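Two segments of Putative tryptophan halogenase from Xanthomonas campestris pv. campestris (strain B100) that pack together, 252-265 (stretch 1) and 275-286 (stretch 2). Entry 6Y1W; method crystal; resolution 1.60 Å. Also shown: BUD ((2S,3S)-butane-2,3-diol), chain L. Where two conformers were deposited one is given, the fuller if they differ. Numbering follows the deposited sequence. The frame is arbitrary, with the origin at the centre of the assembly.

Stretch 1 252-265: VQTESVGAPVTFTR
Stretch 2 (275-286) WRIPLQHRVGNG

The shortest direct hydrogen bond between the stretches joins two side chains: Arg282 NE donates to Gln253 OE1 at 2.7 Å with an N-H...O angle of 168°, and Arg282 NH2 adds a weak bond to Gln253 OE1 at 3.3 Å (130°). Gln253 (m, m, chi3 -71°) folds back to present OE1 near the guanidinium plane; Arg282 (p, t, t, chi4 -97°) extends to meet it. Butanediol C4 lies over one face of that guanidinium.

Asn285 (m, chi2 -96°) bridges two residues of the neighbouring strand: its ND2 donates to Val252 O at 3.1 Å and to Thr254 OG1 at 2.9 Å. An amide nitrogen suits this place because it carries two protons. Thr254 adopts p (51°).

Strands 252-254 and 283-286 run antiparallel, their N-to-C directions 144° apart and their axes 4.8 Å apart at closest approach. Val252 pairs with Asn285 (Val252 N to Asn285 O, 2.9 Å; Asn285 N to Val252 O, 2.9 Å) and Thr254 with Val283 (Thr254 N to Val283 O, 2.9 Å; Val283 N to Thr254 O, 2.9 Å). Between them, Gln253 faces Gly284 in a non-hydrogen-bonded pair, CA to CA 4.6 Å. Glycine leaves room here: an ideal CB on Gly284 would sit a tight 3.2 Å from Gln253 OE1. Val252, Thr254, Val283 and Asn285 share one sheet face; Gln253 points to the other. Phi/psi values are extended, for example -130/160 at Thr254 and -130/134 at Val283.

A second antiparallel pairing (152°, axes 4.9 Å apart) matches Arg265 with Arg276: Arg265 N to Arg276 O and Arg276 N to Arg265 O are both 3.0 Å. Trp275 CA adds a CA-H...O contact to Arg265 O at 3.1 Å. Stretch 2 is itself a hairpin, with Ile277 N to Gly284 O and Gly284 N to Ile277 O both 2.8 Å, so it links the two pairings.

Water extends the polar network. Water 2 joins Thr254 OG1 (2.8 Å) to Arg276 NH2 (3.0 Å), and water 5 accepts from Val257 N (2.9 Å) and Arg276 NH2 (3.0 Å). Arg276 (t, t, t, chi4 -87°) reaches both, while its CD lies over one face of the Arg265 guanidinium, 3.4 Å from Arg265 NH2.

Packing completes the contact, which buries 945 Å² in total. Pro260 and Pro278, both C-gamma endo, point toward the opposite stretch and meet CB to CB at 4.0 Å; Val261 CG2 (chi1 m) approaches Pro278 CG at 4.0 Å. Pro278 is buried, and Pro260 and Val261, both partly exposed, pack against it from the loop of stretch 1.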

# COMPACT_ATOMS: atom_id res chain seq x y z
N VAL A 252 30.45 16.79 15.37
CA VAL A 252 31.22 18.05 15.34
C VAL A 252 30.88 18.80 14.06
O VAL A 252 30.76 18.20 12.99
CB VAL A 252 32.74 17.78 15.43
CG1 VAL A 252 33.24 17.03 14.17
CG2 VAL A 252 33.52 19.12 15.63
N GLN A 253 30.80 20.13 14.17
CA GLN A 253 30.58 20.97 13.01
C GLN A 253 31.91 21.49 12.49
O GLN A 253 32.85 21.72 13.25
CB GLN A 253 29.62 22.14 13.35
CG GLN A 253 28.29 21.70 13.99
CD GLN A 253 27.43 20.74 13.10
OE1 GLN A 253 26.86 21.15 12.09
NE2 GLN A 253 27.32 19.46 13.51
N THR A 254 32.00 21.65 11.18
CA THR A 254 33.22 22.20 10.60
C THR A 254 32.85 23.33 9.65
O THR A 254 31.74 23.40 9.14
CB THR A 254 34.05 21.15 9.83
OG1 THR A 254 33.21 20.45 8.88
CG2 THR A 254 34.72 20.16 10.79
N GLU A 255 33.83 24.20 9.36
CA GLU A 255 33.53 25.20 8.35
C GLU A 255 33.41 24.56 6.96
O GLU A 255 33.99 23.50 6.67
CB GLU A 255 34.60 26.31 8.35
CG GLU A 255 35.90 25.84 7.93
CD GLU A 255 37.05 26.80 8.33
OE1 GLU A 255 36.83 28.02 8.61
OE2 GLU A 255 38.18 26.30 8.36
N SER A 256 32.64 25.21 6.10
CA SER A 256 32.57 24.81 4.71
C SER A 256 33.92 25.04 4.02
O SER A 256 34.61 26.03 4.29
CB SER A 256 31.49 25.61 3.99
OG SER A 256 30.28 25.58 4.74
N VAL A 257 34.28 24.13 3.12
CA VAL A 257 35.51 24.27 2.35
C VAL A 257 35.23 24.39 0.86
O VAL A 257 36.15 24.35 0.05
CB VAL A 257 36.48 23.10 2.61
CG1 VAL A 257 36.90 23.10 4.06
CG2 VAL A 257 35.88 21.77 2.20
N GLY A 258 33.97 24.55 0.50
CA GLY A 258 33.59 24.60 -0.90
C GLY A 258 32.08 24.69 -0.98
O GLY A 258 31.38 24.76 0.03
N ALA A 259 31.59 24.68 -2.21
CA ALA A 259 30.17 24.76 -2.44
C ALA A 259 29.48 23.54 -1.83
O ALA A 259 30.04 22.44 -1.78
CB ALA A 259 29.89 24.83 -3.94
N PRO A 260 28.25 23.71 -1.35
CA PRO A 260 27.56 22.58 -0.71
C PRO A 260 27.16 21.52 -1.74
O PRO A 260 26.51 21.82 -2.74
CB PRO A 260 26.32 23.24 -0.08
CG PRO A 260 26.08 24.48 -0.97
CD PRO A 260 27.48 24.96 -1.30
N VAL A 261 27.54 20.27 -1.45
CA VAL A 261 27.08 19.16 -2.29
C VAL A 261 25.58 18.92 -2.09
O VAL A 261 24.94 19.54 -1.22
CB VAL A 261 27.88 17.87 -2.01
CG1 VAL A 261 29.40 18.06 -2.35
CG2 VAL A 261 27.68 17.37 -0.54
N THR A 262 25.00 18.07 -2.94
CA THR A 262 23.57 17.78 -2.91
C THR A 262 23.26 16.43 -2.27
O THR A 262 22.11 15.97 -2.34
CB THR A 262 22.96 17.80 -4.31
OG1 THR A 262 23.74 16.98 -5.17
CG2 THR A 262 22.89 19.28 -4.89
N PHE A 263 24.22 15.83 -1.57
CA PHE A 263 24.01 14.53 -0.96
C PHE A 263 24.54 14.55 0.47
O PHE A 263 25.38 15.36 0.84
CB PHE A 263 24.69 13.42 -1.79
CG PHE A 263 26.17 13.62 -1.95
CD1 PHE A 263 27.04 13.20 -0.96
CD2 PHE A 263 26.68 14.29 -3.06
CE1 PHE A 263 28.39 13.41 -1.08
CE2 PHE A 263 28.05 14.53 -3.19
CZ PHE A 263 28.90 14.09 -2.21
N THR A 264 23.99 13.64 1.28
CA THR A 264 24.55 13.29 2.57
C THR A 264 25.59 12.22 2.33
O THR A 264 25.38 11.35 1.49
CB THR A 264 23.43 12.76 3.48
OG1 THR A 264 22.52 13.83 3.78
CG2 THR A 264 24.01 12.14 4.75
N ARG A 265 26.73 12.30 3.02
CA ARG A 265 27.75 11.26 2.88
C ARG A 265 27.68 10.31 4.06
O ARG A 265 27.60 10.75 5.20
CB ARG A 265 29.14 11.88 2.74
CG ARG A 265 30.20 10.87 2.26
CD ARG A 265 31.51 11.61 1.99
NE ARG A 265 32.22 11.89 3.23
CZ ARG A 265 33.23 12.74 3.34
NH1 ARG A 265 33.64 13.41 2.26
NH2 ARG A 265 33.84 12.90 4.52
N TRP A 275 28.92 10.43 9.09
CA TRP A 275 28.11 11.28 8.24
C TRP A 275 28.80 12.61 7.95
O TRP A 275 29.59 13.13 8.76
CB TRP A 275 26.74 11.59 8.86
CG TRP A 275 26.67 12.57 10.03
CD1 TRP A 275 26.66 13.96 9.97
CD2 TRP A 275 26.50 12.23 11.41
NE1 TRP A 275 26.51 14.49 11.25
CE2 TRP A 275 26.44 13.44 12.14
CE3 TRP A 275 26.42 11.01 12.10
CZ2 TRP A 275 26.25 13.47 13.52
CZ3 TRP A 275 26.26 11.05 13.48
CH2 TRP A 275 26.20 12.27 14.18
N ARG A 276 28.45 13.18 6.80
CA ARG A 276 28.85 14.55 6.44
C ARG A 276 27.66 15.19 5.77
O ARG A 276 27.13 14.64 4.80
CB ARG A 276 30.07 14.51 5.51
CG ARG A 276 30.70 15.90 5.37
CD ARG A 276 32.10 15.86 4.74
NE ARG A 276 32.67 17.23 4.69
CZ ARG A 276 32.46 18.09 3.70
NH1 ARG A 276 31.72 17.75 2.66
NH2 ARG A 276 33.02 19.32 3.74
N ILE A 277 27.17 16.32 6.32
CA ILE A 277 25.90 16.91 5.92
C ILE A 277 26.12 18.40 5.65
O ILE A 277 26.53 19.13 6.55
CB ILE A 277 24.86 16.72 7.04
CG1 ILE A 277 24.42 15.25 7.10
CG2 ILE A 277 23.66 17.68 6.88
CD1 ILE A 277 23.64 14.97 8.41
N PRO A 278 25.88 18.90 4.42
CA PRO A 278 26.15 20.31 4.13
C PRO A 278 24.99 21.22 4.50
O PRO A 278 23.86 20.99 4.06
CB PRO A 278 26.38 20.32 2.61
CG PRO A 278 25.38 19.28 2.12
CD PRO A 278 25.49 18.16 3.19
N LEU A 279 25.28 22.28 5.26
CA LEU A 279 24.34 23.38 5.49
C LEU A 279 24.84 24.59 4.69
O LEU A 279 25.87 24.53 4.01
CB LEU A 279 24.22 23.69 6.98
CG LEU A 279 23.65 22.50 7.77
CD1 LEU A 279 23.59 22.88 9.26
CD2 LEU A 279 22.27 22.06 7.27
N GLN A 280 24.09 25.70 4.74
CA GLN A 280 24.46 26.80 3.83
C GLN A 280 25.80 27.42 4.19
O GLN A 280 26.51 27.90 3.29
CB GLN A 280 23.36 27.87 3.84
CG GLN A 280 22.15 27.43 3.00
CD GLN A 280 21.20 28.59 2.65
OE1 GLN A 280 21.63 29.74 2.41
NE2 GLN A 280 19.90 28.30 2.61
N HIS A 281 26.20 27.39 5.48
CA HIS A 281 27.43 28.08 5.88
C HIS A 281 28.28 27.26 6.81
O HIS A 281 29.16 27.84 7.48
CB HIS A 281 27.12 29.43 6.53
CG HIS A 281 26.37 30.34 5.62
ND1 HIS A 281 26.98 31.02 4.57
CD2 HIS A 281 25.07 30.68 5.58
CE1 HIS A 281 26.06 31.72 3.92
NE2 HIS A 281 24.90 31.55 4.53
N ARG A 282 28.01 25.96 6.95
CA ARG A 282 28.86 25.07 7.73
C ARG A 282 28.53 23.64 7.30
O ARG A 282 27.64 23.40 6.47
CB ARG A 282 28.65 25.28 9.23
CG ARG A 282 27.36 24.67 9.73
CD ARG A 282 27.26 24.76 11.27
NE ARG A 282 26.32 23.79 11.82
CZ ARG A 282 25.05 24.09 12.13
NH1 ARG A 282 24.61 25.32 11.94
NH2 ARG A 282 24.24 23.15 12.63
N VAL A 283 29.24 22.68 7.89
CA VAL A 283 29.07 21.27 7.58
C VAL A 283 28.91 20.49 8.88
O VAL A 283 29.66 20.72 9.84
CB VAL A 283 30.28 20.78 6.77
CG1 VAL A 283 30.25 19.25 6.61
CG2 VAL A 283 30.29 21.48 5.40
N GLY A 284 27.92 19.59 8.94
CA GLY A 284 27.77 18.71 10.08
C GLY A 284 28.50 17.39 9.84
O GLY A 284 28.50 16.86 8.74
N ASN A 285 29.16 16.89 10.90
CA ASN A 285 29.93 15.65 10.81
C ASN A 285 29.63 14.81 12.04
O ASN A 285 29.35 15.33 13.11
CB ASN A 285 31.46 15.89 10.80
CG ASN A 285 31.88 16.90 9.74
OD1 ASN A 285 32.29 16.52 8.64
ND2 ASN A 285 31.86 18.20 10.11
N GLY A 286 29.78 13.50 11.90
CA GLY A 286 29.71 12.66 13.09
C GLY A 286 30.21 11.27 12.76
O GLY A 286 30.30 10.90 11.59
C1 BUD L . 26.58 26.13 17.71
O1 BUD L . 25.46 28.01 16.72
C2 BUD L . 26.59 27.16 16.59
O2 BUD L . 26.68 27.44 14.24
C3 BUD L . 26.52 26.47 15.24
C4 BUD L . 27.70 25.51 15.12
O HOH W 1 25.50 17.11 12.14
O HOH W 2 33.83 20.91 6.16
O HOH W 3 31.84 27.77 6.97
O HOH W 4 28.44 24.42 3.15
O HOH W 5 32.55 21.91 2.28
O HOH W 6 27.89 15.53 2.23